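Local atomic coordinates of synaptic vesicle membrane protein VAT-1 homolog-like (Homo sapiens, PDB entry 4A27), a protein that probably acts as an oxidoreductase of the quinone oxidoreductase branch of the zinc-containing alcohol dehydrogenase family. Residues K23-P28 with E32-V37; V88-N93 with V101-E106; A138-G143 with V209-D214. All blocks are in the same frame, centred on the assembly; numbering follows the deposited sequence.

Interaction 1: residues K23-P28 with E32-V37; sequences KAMPEP and ELKIRV. With EDO (1,2-ethanediol), chain D.
The carboxylate of Glu-27 meets the ammonium of Lys-34 on the syn side of OE2, with the nitrogen lifted 31° out of the carboxylate plane. NZ of Lys-34 lies 3.0 Å from OE2 of Glu-27, giving a hydrogen-bonded salt bridge. The other flat group, the guanidinium of Arg-36, has an ethanediol hydroxyl at its edge and close to its plane, in a weak hydrogen bond from NH1 of Arg-36 to O2 of the diol at 3.4 Å; NE of Arg-36 is in a salt bridge with Glu-73. Glu-27 leaves the backbone pointing away from the strand, and a bend at chi2 (-62°) brings its carboxylate back to the lysine. Lys-34 starts with CG opposite its own N (chi1 -177°) and stays fully extended, reaching straight across to the loop. Residues 23-28 lead from strand 18-23 into strand 32-42, a strand of the GroES-like domain of this dehydrogenase family, with strands 67-75 and 100-104 as antiparallel partners. Met-25 crosses the lysine at about a right angle, its SD 3.5 Å from NZ of Lys-34, while the carbonyl O of Pro-26 sits 3.9 Å from CE of Lys-34. Closer to the strand backbone, the ring of Pro-28 covers the root of that side chain, with CD of Pro-28 4.0 Å from CB of Lys-34. Pro-28 also meets Glu-32, whose OE1 lies 3.8 Å from CA of Pro-28 and accepts a hydrogen bond from the backbone N of Gln-29.

Interaction 2: residues V88-N93 with V101-E106; sequences VMAFVN and VCTPVE
Val-92, just beyond the end of strand 87-91, faces Thr-103 of strand 100-104 in the GroES-like domain, a barrel-like fold common to the alcohol dehydrogenase family. Strands 87-91 and 100-104 are not backbone partners here: the former pairs with strands 67-75 and 108-110, the latter with strand 32-42, and side chains close the gap between them. Among the apolar contacts, CG2 of Val-92 touches CG1 of Val-101 at 4.0 Å, and the carbonyl O of Cys-102 is a further van der Waals neighbour of that methyl. A chi1 of 59° wedges CG1 of Val-92 between the backbone N and the carbonyl carbon, which puts CG2 anti to N and against strand 100-104. Further back along strand 87-91, CB of Ala-90 lies 4.2 Å from CG2 of Thr-103. Ile-35 of strand 32-42 also packs on Ala-90, and the ring of Phe-91 turns the other way, onto helix 280-285. The polar contacts centre on the hydroxyl of Thr-103. With OG1 trans to the backbone N (chi1 -161°), the oxygen points at the outgoing end of strand 87-91 and stands 3.0 Å from the carbonyl O of Phe-91. OG1 of Thr-103 is also hydrogen-bonded to a water at 2.8 Å. The water ties the two segments together, because it also accepts a hydrogen bond from the backbone N of Asn-93 at 3.1 Å.

Interaction 3: residues A138-G143 with V209-D214; sequences ANLREG and VDIVLD. With EDO (1,2-ethanediol), chain C.
Ile-211 pushes its terminal methyl between Ala-138 and Leu-140, and the contact across the two segments is apolar. CD1 of Ile-211 lies 3.6 Å from CB of Ala-138 and 4.1 Å from CD1 of Leu-140, whose side chain crosses the isoleucine at about a right angle. An extended end (chi2 170°) carries CD1 of Ile-211 to both. The polar contacts gather around an ethanediol, probably from the crystallisation liquor. Its O2 accepts a hydrogen bond from the backbone N of Asn-139 at 2.8 Å, with a weak one from NH2 of Arg-141; further hydrogen bonds join the diol to Leu-231 and Thr-233. Arg-141 folds back on its own loop: NE donates to the carbonyl O of Asn-139 at 2.9 Å, a fairly straight bond (165°) lying almost in the guanidinium plane, while ND2 of Asn-139 lies above one face, toward its rim, without a hydrogen bond to NE. NH1 of Arg-141 forms a salt bridge with Glu-136 of the second subunit. Residues 138-143 join helix 124-137 to strand 145-148, the neighbour of strand 209-215 in a six-stranded parallel sheet ordered 3-2-1-4-5-6, the signature of the Rossmann fold.

Overall arrangement
The three contacts follow one another along the chain, each closing before the next opens. Interactions 1 and 2 are neighbours in the GroES-like domain, with centres about 10 Å apart. Strands 32-42 and 100-104 pair antiparallel and join them, with probable backbone bonds from Ile-35 to Val-101 and from Leu-33 to Thr-103, and SG of Cys-102 packs on the Glu-27/Pro-28 junction. Interaction 3 belongs to the parallel sheet of the Rossmann domain, on the opposite side of the chain's centre: its centre lies about 40 Å from that of interaction 1 and about 31 Å from that of interaction 2. The set therefore samples both halves of the two-domain dehydrogenase architecture, and interaction 3 also borders the second subunit.

Interaction 1: residues K23-P28 with E32-V37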
ATOM      1  N   LYS A  23      40.044 -17.772  10.912  1.00 58.91           N
ATOM      2  CA  LYS A  23      39.718 -17.716   9.513  1.00 64.26           C
ATOM      3  C   LYS A  23      40.664 -16.802   8.743  1.00 73.29           C
ATOM      4  O   LYS A  23      41.203 -15.856   9.313  1.00 56.73           O
ATOM      5  CB  LYS A  23      38.294 -17.197   9.425  1.00 80.41           C
ATOM      6  CG  LYS A  23      37.685 -17.104   8.056  1.00 75.62           C
ATOM      7  CD  LYS A  23      36.159 -17.024   8.138  1.00 73.39           C
ATOM      8  CE  LYS A  23      35.488 -17.298   6.803  1.00 85.89           C
ATOM      9  NZ  LYS A  23      36.202 -16.634   5.679  1.00 66.90           N
ATOM     10  N   ALA A  24      40.865 -17.091   7.456  1.00 61.69           N
ATOM     11  CA  ALA A  24      41.582 -16.181   6.562  1.00 78.19           C
ATOM     12  C   ALA A  24      40.906 -14.805   6.568  1.00 62.94           C
ATOM     13  O   ALA A  24      39.705 -14.698   6.379  1.00 53.27           O
ATOM     14  CB  ALA A  24      41.601 -16.750   5.123  1.00 60.63           C
ATOM     15  N   MET A  25      41.687 -13.755   6.765  1.00 67.45           N
ATOM     16  CA  MET A  25      41.152 -12.421   6.669  1.00 70.50           C
ATOM     17  C   MET A  25      40.783 -12.161   5.191  1.00 71.08           C
ATOM     18  O   MET A  25      41.599 -12.386   4.318  1.00 76.17           O
ATOM     19  CB  MET A  25      42.190 -11.409   7.122  1.00 66.50           C
ATOM     20  CG  MET A  25      41.578 -10.076   7.465  1.00 69.73           C
ATOM     21  SD  MET A  25      42.799  -8.999   8.194  1.00 71.72           S
ATOM     22  CE  MET A  25      43.032  -9.886   9.744  1.00 56.17           C
ATOM     23  N   PRO A  26      39.554 -11.706   4.905  1.00 65.68           N
ATOM     24  CA  PRO A  26      39.252 -11.388   3.509  1.00 58.72           C
ATOM     25  C   PRO A  26      39.903 -10.060   3.077  1.00 64.68           C
ATOM     26  O   PRO A  26      40.278  -9.256   3.922  1.00 68.66           O
ATOM     27  CB  PRO A  26      37.729 -11.289   3.499  1.00 59.10           C
ATOM     28  CG  PRO A  26      37.383 -10.835   4.877  1.00 72.01           C
ATOM     29  CD  PRO A  26      38.407 -11.454   5.793  1.00 70.75           C
ATOM     30  N   GLU A  27      40.082  -9.870   1.774  1.00 74.64           N
ATOM     31  CA  GLU A  27      40.580  -8.609   1.237  1.00 68.10           C
ATOM     32  C   GLU A  27      39.538  -8.054   0.277  1.00 55.05           C
ATOM     33  O   GLU A  27      38.796  -8.812  -0.343  1.00 68.66           O
ATOM     34  CB  GLU A  27      41.948  -8.787   0.531  1.00 76.43           C
ATOM     35  CG  GLU A  27      43.141  -9.051   1.473  1.00 65.82           C
ATOM     36  CD  GLU A  27      43.407  -7.901   2.465  1.00 84.62           C
ATOM     37  OE1 GLU A  27      43.175  -6.723   2.126  1.00 75.28           O
ATOM     38  OE2 GLU A  27      43.856  -8.174   3.598  1.00100.78           O
ATOM     39  N   PRO A  28      39.458  -6.717   0.159  1.00 66.79           N
ATOM     40  CA  PRO A  28      38.393  -6.080  -0.612  1.00 71.90           C
ATOM     41  C   PRO A  28      38.577  -6.211  -2.124  1.00 76.34           C
ATOM     42  O   PRO A  28      39.623  -5.866  -2.649  1.00 97.03           O
ATOM     43  CB  PRO A  28      38.484  -4.606  -0.175  1.00 67.58           C
ATOM     44  CG  PRO A  28      39.891  -4.420   0.187  1.00 66.42           C
ATOM     45  CD  PRO A  28      40.289  -5.721   0.851  1.00 67.59           C
ATOM     46  N   GLU A  32      34.431  -2.913  -3.196  1.00 63.15           N
ATOM     47  CA  GLU A  32      34.163  -3.338  -1.817  1.00 60.46           C
ATOM     48  C   GLU A  32      35.013  -2.495  -0.892  1.00 66.93           C
ATOM     49  O   GLU A  32      35.942  -1.830  -1.342  1.00 68.58           O
ATOM     50  CB  GLU A  32      34.509  -4.814  -1.610  1.00 55.97           C
ATOM     51  CG  GLU A  32      33.646  -5.780  -2.418  1.00 62.38           C
ATOM     52  CD  GLU A  32      33.905  -7.237  -2.039  1.00 80.65           C
ATOM     53  OE1 GLU A  32      35.025  -7.555  -1.563  1.00 79.66           O
ATOM     54  OE2 GLU A  32      32.981  -8.063  -2.213  1.00 75.62           O
ATOM     55  N   LEU A  33      34.682  -2.477   0.393  1.00 62.84           N
ATOM     56  CA  LEU A  33      35.664  -2.055   1.376  1.00 66.82           C
ATOM     57  C   LEU A  33      35.789  -3.083   2.498  1.00 61.37           C
ATOM     58  O   LEU A  33      34.970  -3.998   2.616  1.00 55.99           O
ATOM     59  CB  LEU A  33      35.427  -0.620   1.868  1.00 80.29           C
ATOM     60  CG  LEU A  33      34.044  -0.190   2.324  1.00 76.09           C
ATOM     61  CD1 LEU A  33      33.880  -0.662   3.750  1.00 75.17           C
ATOM     62  CD2 LEU A  33      33.847   1.313   2.220  1.00 70.13           C
ATOM     63  N   LYS A  34      36.879  -2.950   3.248  1.00 60.70           N
ATOM     64  CA  LYS A  34      37.235  -3.838   4.326  1.00 61.17           C
ATOM     65  C   LYS A  34      36.977  -3.106   5.624  1.00 53.16           C
ATOM     66  O   LYS A  34      37.443  -1.968   5.802  1.00 57.27           O
ATOM     67  CB  LYS A  34      38.720  -4.186   4.212  1.00 56.74           C
ATOM     68  CG  LYS A  34      39.239  -5.185   5.238  1.00 60.71           C
ATOM     69  CD  LYS A  34      40.775  -5.318   5.094  1.00 56.73           C
ATOM     70  CE  LYS A  34      41.421  -6.227   6.138  1.00 65.85           C
ATOM     71  NZ  LYS A  34      42.899  -6.413   5.881  1.00 75.15           N
ATOM     72  N   ILE A  35      36.252  -3.767   6.530  1.00 58.37           N
ATOM     73  CA  ILE A  35      35.811  -3.173   7.794  1.00 50.47           C
ATOM     74  C   ILE A  35      36.340  -3.973   8.965  1.00 45.40           C
ATOM     75  O   ILE A  35      36.181  -5.209   9.030  1.00 48.95           O
ATOM     76  CB  ILE A  35      34.216  -3.111   7.928  1.00 45.62           C
ATOM     77  CG1 ILE A  35      33.603  -2.189   6.884  1.00 53.33           C
ATOM     78  CG2 ILE A  35      33.850  -2.606   9.340  1.00 49.47           C
ATOM     79  CD1 ILE A  35      32.056  -2.174   6.796  1.00 53.01           C
ATOM     80  N   ARG A  36      36.971  -3.263   9.895  1.00 48.61           N
ATOM     81  CA  ARG A  36      37.440  -3.824  11.158  1.00 52.23           C
ATOM     82  C   ARG A  36      36.239  -3.720  12.090  1.00 56.91           C
ATOM     83  O   ARG A  36      35.851  -2.614  12.459  1.00 45.84           O
ATOM     84  CB  ARG A  36      38.642  -3.013  11.671  1.00 53.31           C
ATOM     85  CG  ARG A  36      39.107  -3.293  13.117  1.00 59.52           C
ATOM     86  CD  ARG A  36      39.676  -4.684  13.322  1.00 77.15           C
ATOM     87  NE  ARG A  36      41.034  -4.734  12.762  1.00 80.36           N
ATOM     88  CZ  ARG A  36      41.951  -5.654  13.045  1.00 90.36           C
ATOM     89  NH1 ARG A  36      41.701  -6.647  13.896  1.00 75.11           N
ATOM     90  NH2 ARG A  36      43.141  -5.576  12.464  1.00110.27           N
ATOM     91  N   VAL A  37      35.663  -4.865  12.452  1.00 43.87           N
ATOM     92  CA  VAL A  37      34.349  -4.914  13.058  1.00 45.85           C
ATOM     93  C   VAL A  37      34.443  -4.615  14.526  1.00 43.41           C
ATOM     94  O   VAL A  37      35.316  -5.134  15.214  1.00 46.69           O
ATOM     95  CB  VAL A  37      33.704  -6.301  12.866  1.00 40.57           C
ATOM     96  CG1 VAL A  37      32.353  -6.461  13.659  1.00 34.23           C
ATOM     97  CG2 VAL A  37      33.524  -6.548  11.400  1.00 40.35           C
TER
HETATM   98  C1  EDO D1388      39.752  -5.191  18.363  1.00 70.50           C
HETATM   99  O1  EDO D1388      38.920  -4.452  17.444  1.00 85.99           O
HETATM  100  C2  EDO D1388      39.641  -6.711  18.153  1.00 64.98           C
HETATM  101  O2  EDO D1388      39.833  -7.036  16.759  1.00 85.23           O

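Interaction 2: residues V88-N93 with V101-E106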
ATOM      1  N   VAL A  88      31.745   3.336  10.232  1.00 46.78           N
ATOM      2  CA  VAL A  88      30.637   2.937   9.374  1.00 40.40           C
ATOM      3  C   VAL A  88      29.739   1.866   9.983  1.00 44.04           C
ATOM      4  O   VAL A  88      30.117   1.177  10.937  1.00 41.74           O
ATOM      5  CB  VAL A  88      31.183   2.429   8.063  1.00 45.41           C
ATOM      6  CG1 VAL A  88      31.924   3.566   7.370  1.00 47.42           C
ATOM      7  CG2 VAL A  88      32.113   1.189   8.341  1.00 35.06           C
ATOM      8  N   MET A  89      28.552   1.739   9.414  1.00 44.90           N
ATOM      9  CA  MET A  89      27.689   0.600   9.663  1.00 46.31           C
ATOM     10  C   MET A  89      27.362   0.014   8.312  1.00 45.28           C
ATOM     11  O   MET A  89      27.464   0.699   7.288  1.00 39.84           O
ATOM     12  CB  MET A  89      26.421   1.032  10.411  1.00 41.13           C
ATOM     13  CG  MET A  89      25.519   1.976   9.645  1.00 43.26           C
ATOM     14  SD  MET A  89      24.139   2.645  10.642  1.00 46.55           S
ATOM     15  CE  MET A  89      23.615   4.003   9.559  1.00 41.74           C
ATOM     16  N   ALA A  90      26.970  -1.253   8.284  1.00 43.04           N
ATOM     17  CA  ALA A  90      26.931  -1.929   7.008  1.00 45.16           C
ATOM     18  C   ALA A  90      26.099  -3.172   7.060  1.00 47.27           C
ATOM     19  O   ALA A  90      25.992  -3.797   8.115  1.00 45.41           O
ATOM     20  CB  ALA A  90      28.379  -2.287   6.541  1.00 44.23           C
ATOM     21  N   PHE A  91      25.470  -3.478   5.929  1.00 38.08           N
ATOM     22  CA  PHE A  91      24.789  -4.742   5.747  1.00 42.00           C
ATOM     23  C   PHE A  91      25.800  -5.656   5.095  1.00 40.71           C
ATOM     24  O   PHE A  91      26.611  -5.212   4.293  1.00 38.97           O
ATOM     25  CB  PHE A  91      23.593  -4.615   4.788  1.00 37.74           C
ATOM     26  CG  PHE A  91      22.421  -3.848   5.338  1.00 41.54           C
ATOM     27  CD1 PHE A  91      21.577  -4.425   6.266  1.00 42.17           C
ATOM     28  CD2 PHE A  91      22.126  -2.557   4.894  1.00 46.43           C
ATOM     29  CE1 PHE A  91      20.497  -3.716   6.746  1.00 38.15           C
ATOM     30  CE2 PHE A  91      21.041  -1.856   5.377  1.00 39.57           C
ATOM     31  CZ  PHE A  91      20.226  -2.436   6.276  1.00 40.38           C
ATOM     32  N   VAL A  92      25.711  -6.932   5.364  1.00 40.61           N
ATOM     33  CA  VAL A  92      26.613  -7.849   4.721  1.00 45.11           C
ATOM     34  C   VAL A  92      25.881  -9.162   4.576  1.00 49.08           C
ATOM     35  O   VAL A  92      25.081  -9.529   5.445  1.00 45.90           O
ATOM     36  CB  VAL A  92      27.968  -7.945   5.484  1.00 45.74           C
ATOM     37  CG1 VAL A  92      27.773  -8.399   6.869  1.00 40.62           C
ATOM     38  CG2 VAL A  92      28.926  -8.893   4.746  1.00 58.64           C
ATOM     39  N   ASN A  93      26.064  -9.806   3.426  1.00 45.23           N
ATOM     40  CA  ASN A  93      25.301 -10.997   3.107  1.00 53.41           C
ATOM     41  C   ASN A  93      26.012 -12.153   3.765  1.00 54.14           C
ATOM     42  O   ASN A  93      26.799 -12.849   3.140  1.00 53.26           O
ATOM     43  CB  ASN A  93      25.170 -11.172   1.574  1.00 51.51           C
ATOM     44  CG  ASN A  93      24.117 -12.208   1.174  1.00 52.35           C
ATOM     45  OD1 ASN A  93      23.424 -12.788   2.003  1.00 53.14           O
ATOM     46  ND2 ASN A  93      23.988 -12.424  -0.125  1.00 56.70           N
ATOM     47  N   VAL A 101      35.427  -7.841   7.930  1.00 52.72           N
ATOM     48  CA  VAL A 101      34.354  -8.024   6.964  1.00 52.93           C
ATOM     49  C   VAL A 101      34.670  -7.218   5.708  1.00 44.60           C
ATOM     50  O   VAL A 101      35.069  -6.056   5.787  1.00 47.93           O
ATOM     51  CB  VAL A 101      32.972  -7.550   7.588  1.00 55.49           C
ATOM     52  CG1 VAL A 101      32.024  -7.042   6.555  1.00 51.49           C
ATOM     53  CG2 VAL A 101      32.316  -8.690   8.398  1.00 52.52           C
ATOM     54  N   CYS A 102      34.448  -7.814   4.550  1.00 44.50           N
ATOM     55  CA  CYS A 102      34.452  -7.089   3.298  1.00 46.55           C
ATOM     56  C   CYS A 102      33.025  -7.093   2.747  1.00 52.28           C
ATOM     57  O   CYS A 102      32.322  -8.099   2.843  1.00 56.72           O
ATOM     58  CB  CYS A 102      35.444  -7.723   2.304  1.00 64.77           C
ATOM     59  SG  CYS A 102      37.210  -7.374   2.716  1.00 66.12           S
ATOM     60  N   THR A 103      32.582  -5.958   2.206  1.00 52.04           N
ATOM     61  CA  THR A 103      31.219  -5.845   1.651  1.00 50.13           C
ATOM     62  C   THR A 103      31.162  -4.740   0.576  1.00 46.63           C
ATOM     63  O   THR A 103      31.898  -3.733   0.674  1.00 50.11           O
ATOM     64  CB  THR A 103      30.158  -5.560   2.791  1.00 56.46           C
ATOM     65  OG1 THR A 103      28.821  -5.885   2.350  1.00 47.71           O
ATOM     66  CG2 THR A 103      30.238  -4.105   3.266  1.00 42.18           C
ATOM     67  N   PRO A 104      30.311  -4.928  -0.455  1.00 50.32           N
ATOM     68  CA  PRO A 104      30.191  -3.917  -1.506  1.00 50.13           C
ATOM     69  C   PRO A 104      29.812  -2.551  -0.936  1.00 55.68           C
ATOM     70  O   PRO A 104      29.002  -2.464  -0.020  1.00 49.92           O
ATOM     71  CB  PRO A 104      29.091  -4.471  -2.410  1.00 51.44           C
ATOM     72  CG  PRO A 104      29.132  -5.936  -2.221  1.00 47.12           C
ATOM     73  CD  PRO A 104      29.515  -6.139  -0.766  1.00 50.30           C
ATOM     74  N   VAL A 105      30.419  -1.499  -1.469  1.00 51.17           N
ATOM     75  CA  VAL A 105      30.283  -0.164  -0.934  1.00 50.38           C
ATOM     76  C   VAL A 105      28.813   0.341  -0.906  1.00 58.48           C
ATOM     77  O   VAL A 105      28.481   1.218  -0.104  1.00 53.04           O
ATOM     78  CB  VAL A 105      31.158   0.844  -1.741  1.00 63.97           C
ATOM     79  CG1 VAL A 105      30.535   1.099  -3.128  1.00 57.00           C
ATOM     80  CG2 VAL A 105      31.364   2.146  -0.979  1.00 59.53           C
ATOM     81  N   GLU A 106      27.933  -0.205  -1.755  1.00 54.08           N
ATOM     82  CA  GLU A 106      26.554   0.257  -1.760  1.00 52.64           C
ATOM     83  C   GLU A 106      25.824  -0.110  -0.472  1.00 67.04           C
ATOM     84  O   GLU A 106      24.800   0.490  -0.187  1.00 50.10           O
ATOM     85  CB  GLU A 106      25.747  -0.160  -3.008  1.00 56.68           C
ATOM     86  CG  GLU A 106      25.617  -1.631  -3.272  1.00 52.45           C
ATOM     87  CD  GLU A 106      26.746  -2.186  -4.127  1.00 69.10           C
ATOM     88  OE1 GLU A 106      27.828  -1.531  -4.225  1.00 62.50           O
ATOM     89  OE2 GLU A 106      26.552  -3.300  -4.674  1.00 63.77           O
TER
HETATM   90  O   HOH W   1      27.994  -8.354   1.442  1.00 50.10           O

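Interaction 3: residues A138-G143 with V209-D214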
ATOM      1  N   ALA A 138       3.221   1.016   3.484  1.00 35.82           N
ATOM      2  CA  ALA A 138       2.130   1.825   3.881  1.00 35.65           C
ATOM      3  C   ALA A 138       2.578   3.238   3.566  1.00 34.23           C
ATOM      4  O   ALA A 138       3.743   3.458   3.174  1.00 40.25           O
ATOM      5  CB  ALA A 138       1.864   1.625   5.394  1.00 32.71           C
ATOM      6  N   ASN A 139       1.673   4.189   3.713  1.00 35.06           N
ATOM      7  CA  ASN A 139       2.000   5.633   3.542  1.00 34.19           C
ATOM      8  C   ASN A 139       1.446   6.296   4.806  1.00 32.38           C
ATOM      9  O   ASN A 139       0.409   6.926   4.759  1.00 31.67           O
ATOM     10  CB  ASN A 139       1.303   6.168   2.256  1.00 32.69           C
ATOM     11  CG  ASN A 139       1.483   7.662   2.044  1.00 39.05           C
ATOM     12  OD1 ASN A 139       2.384   8.282   2.603  1.00 37.56           O
ATOM     13  ND2 ASN A 139       0.580   8.254   1.240  1.00 34.69           N
ATOM     14  N   LEU A 140       2.129   6.129   5.934  1.00 29.89           N
ATOM     15  CA  LEU A 140       1.712   6.728   7.197  1.00 35.53           C
ATOM     16  C   LEU A 140       1.640   8.236   7.118  1.00 34.56           C
ATOM     17  O   LEU A 140       2.608   8.870   6.724  1.00 33.01           O
ATOM     18  CB  LEU A 140       2.662   6.345   8.345  1.00 33.12           C
ATOM     19  CG  LEU A 140       2.335   6.929   9.721  1.00 33.97           C
ATOM     20  CD1 LEU A 140       0.973   6.385  10.286  1.00 31.50           C
ATOM     21  CD2 LEU A 140       3.502   6.649  10.669  1.00 34.24           C
ATOM     22  N   ARG A 141       0.494   8.782   7.514  1.00 35.11           N
ATOM     23  CA  ARG A 141       0.223  10.257   7.507  1.00 40.91           C
ATOM     24  C   ARG A 141      -0.481  10.675   8.798  1.00 37.91           C
ATOM     25  O   ARG A 141      -0.954   9.826   9.554  1.00 41.31           O
ATOM     26  CB  ARG A 141      -0.692  10.672   6.297  1.00 35.49           C
ATOM     27  CG  ARG A 141       0.036  10.719   4.931  1.00 40.78           C
ATOM     28  CD  ARG A 141      -0.946  10.460   3.740  1.00 41.99           C
ATOM     29  NE  ARG A 141      -1.292   9.046   3.668  1.00 46.02           N
ATOM     30  CZ  ARG A 141      -2.292   8.522   2.974  1.00 47.52           C
ATOM     31  NH1 ARG A 141      -3.089   9.290   2.249  1.00 56.07           N
ATOM     32  NH2 ARG A 141      -2.480   7.210   3.006  1.00 40.97           N
ATOM     33  N   GLU A 142      -0.582  12.000   8.997  1.00 41.55           N
ATOM     34  CA  GLU A 142      -1.214  12.628  10.147  1.00 40.01           C
ATOM     35  C   GLU A 142      -2.548  12.035  10.508  1.00 40.91           C
ATOM     36  O   GLU A 142      -3.358  11.817   9.638  1.00 39.80           O
ATOM     37  CB  GLU A 142      -1.426  14.139   9.909  1.00 61.48           C
ATOM     38  CG  GLU A 142      -0.264  15.020  10.303  1.00 79.69           C
ATOM     39  CD  GLU A 142      -0.618  16.521  10.357  1.00106.54           C
ATOM     40  OE1 GLU A 142      -1.629  16.903  11.005  1.00 81.58           O
ATOM     41  OE2 GLU A 142       0.126  17.323   9.736  1.00 89.19           O
ATOM     42  N   GLY A 143      -2.771  11.783  11.805  1.00 37.36           N
ATOM     43  CA  GLY A 143      -4.064  11.297  12.290  1.00 42.84           C
ATOM     44  C   GLY A 143      -4.302   9.796  12.190  1.00 45.23           C
ATOM     45  O   GLY A 143      -5.339   9.294  12.607  1.00 40.65           O
ATOM     46  N   VAL A 209      -7.570  -0.024  13.146  1.00 47.07           N
ATOM     47  CA  VAL A 209      -6.388   0.761  12.771  1.00 40.95           C
ATOM     48  C   VAL A 209      -6.125   0.839  11.261  1.00 43.74           C
ATOM     49  O   VAL A 209      -6.602   0.014  10.472  1.00 41.40           O
ATOM     50  CB  VAL A 209      -5.117   0.222  13.487  1.00 42.85           C
ATOM     51  CG1 VAL A 209      -5.222   0.421  15.003  1.00 45.86           C
ATOM     52  CG2 VAL A 209      -4.929  -1.238  13.142  1.00 34.52           C
ATOM     53  N   ASP A 210      -5.333   1.842  10.883  1.00 38.87           N
ATOM     54  CA  ASP A 210      -4.908   2.026   9.516  1.00 41.83           C
ATOM     55  C   ASP A 210      -3.818   1.062   9.087  1.00 47.06           C
ATOM     56  O   ASP A 210      -3.804   0.632   7.919  1.00 40.62           O
ATOM     57  CB  ASP A 210      -4.391   3.454   9.329  1.00 42.29           C
ATOM     58  CG  ASP A 210      -5.464   4.488   9.592  1.00 44.78           C
ATOM     59  OD1 ASP A 210      -6.343   4.609   8.722  1.00 50.41           O
ATOM     60  OD2 ASP A 210      -5.457   5.127  10.675  1.00 44.56           O
ATOM     61  N   ILE A 211      -2.909   0.723  10.014  1.00 46.02           N
ATOM     62  CA  ILE A 211      -1.781  -0.135   9.689  1.00 38.60           C
ATOM     63  C   ILE A 211      -1.569  -1.176  10.777  1.00 41.88           C
ATOM     64  O   ILE A 211      -1.477  -0.835  11.978  1.00 32.63           O
ATOM     65  CB  ILE A 211      -0.485   0.651   9.558  1.00 37.79           C
ATOM     66  CG1 ILE A 211      -0.582   1.764   8.511  1.00 37.15           C
ATOM     67  CG2 ILE A 211       0.724  -0.321   9.302  1.00 36.52           C
ATOM     68  CD1 ILE A 211       0.645   2.699   8.575  1.00 32.32           C
ATOM     69  N   VAL A 212      -1.468  -2.442  10.367  1.00 33.59           N
ATOM     70  CA  VAL A 212      -1.060  -3.493  11.284  1.00 39.73           C
ATOM     71  C   VAL A 212       0.307  -4.032  10.829  1.00 38.95           C
ATOM     72  O   VAL A 212       0.443  -4.393   9.655  1.00 36.30           O
ATOM     73  CB  VAL A 212      -2.072  -4.654  11.366  1.00 40.46           C
ATOM     74  CG1 VAL A 212      -1.516  -5.766  12.328  1.00 42.61           C
ATOM     75  CG2 VAL A 212      -3.449  -4.169  11.873  1.00 45.66           C
ATOM     76  N   LEU A 213       1.269  -4.101  11.764  1.00 35.86           N
ATOM     77  CA  LEU A 213       2.606  -4.626  11.521  1.00 34.96           C
ATOM     78  C   LEU A 213       2.827  -5.879  12.331  1.00 39.81           C
ATOM     79  O   LEU A 213       2.829  -5.861  13.578  1.00 38.89           O
ATOM     80  CB  LEU A 213       3.673  -3.629  11.890  1.00 36.31           C
ATOM     81  CG  LEU A 213       3.527  -2.269  11.251  1.00 37.40           C
ATOM     82  CD1 LEU A 213       4.499  -1.301  11.873  1.00 43.51           C
ATOM     83  CD2 LEU A 213       3.721  -2.438   9.719  1.00 32.27           C
ATOM     84  N   ASP A 214       3.008  -6.990  11.621  1.00 40.30           N
ATOM     85  CA  ASP A 214       3.014  -8.290  12.250  1.00 36.00           C
ATOM     86  C   ASP A 214       4.224  -9.116  11.837  1.00 49.80           C
ATOM     87  O   ASP A 214       4.385  -9.461  10.650  1.00 43.63           O
ATOM     88  CB  ASP A 214       1.754  -9.042  11.819  1.00 43.04           C
ATOM     89  CG  ASP A 214       1.475 -10.257  12.693  1.00 49.27           C
ATOM     90  OD1 ASP A 214       2.106 -10.391  13.771  1.00 49.22           O
ATOM     91  OD2 ASP A 214       0.588 -11.042  12.315  1.00 57.54           O
TER
HETATM   92  C1  EDO C1387      -2.969   3.095   4.989  1.00 45.39           C
HETATM   93  O1  EDO C1387      -3.463   1.807   4.575  1.00 46.40           O
HETATM   94  C2  EDO C1387      -1.488   3.179   4.694  1.00 37.67           C
HETATM   95  O2  EDO C1387      -1.151   4.281   3.830  1.00 63.21           O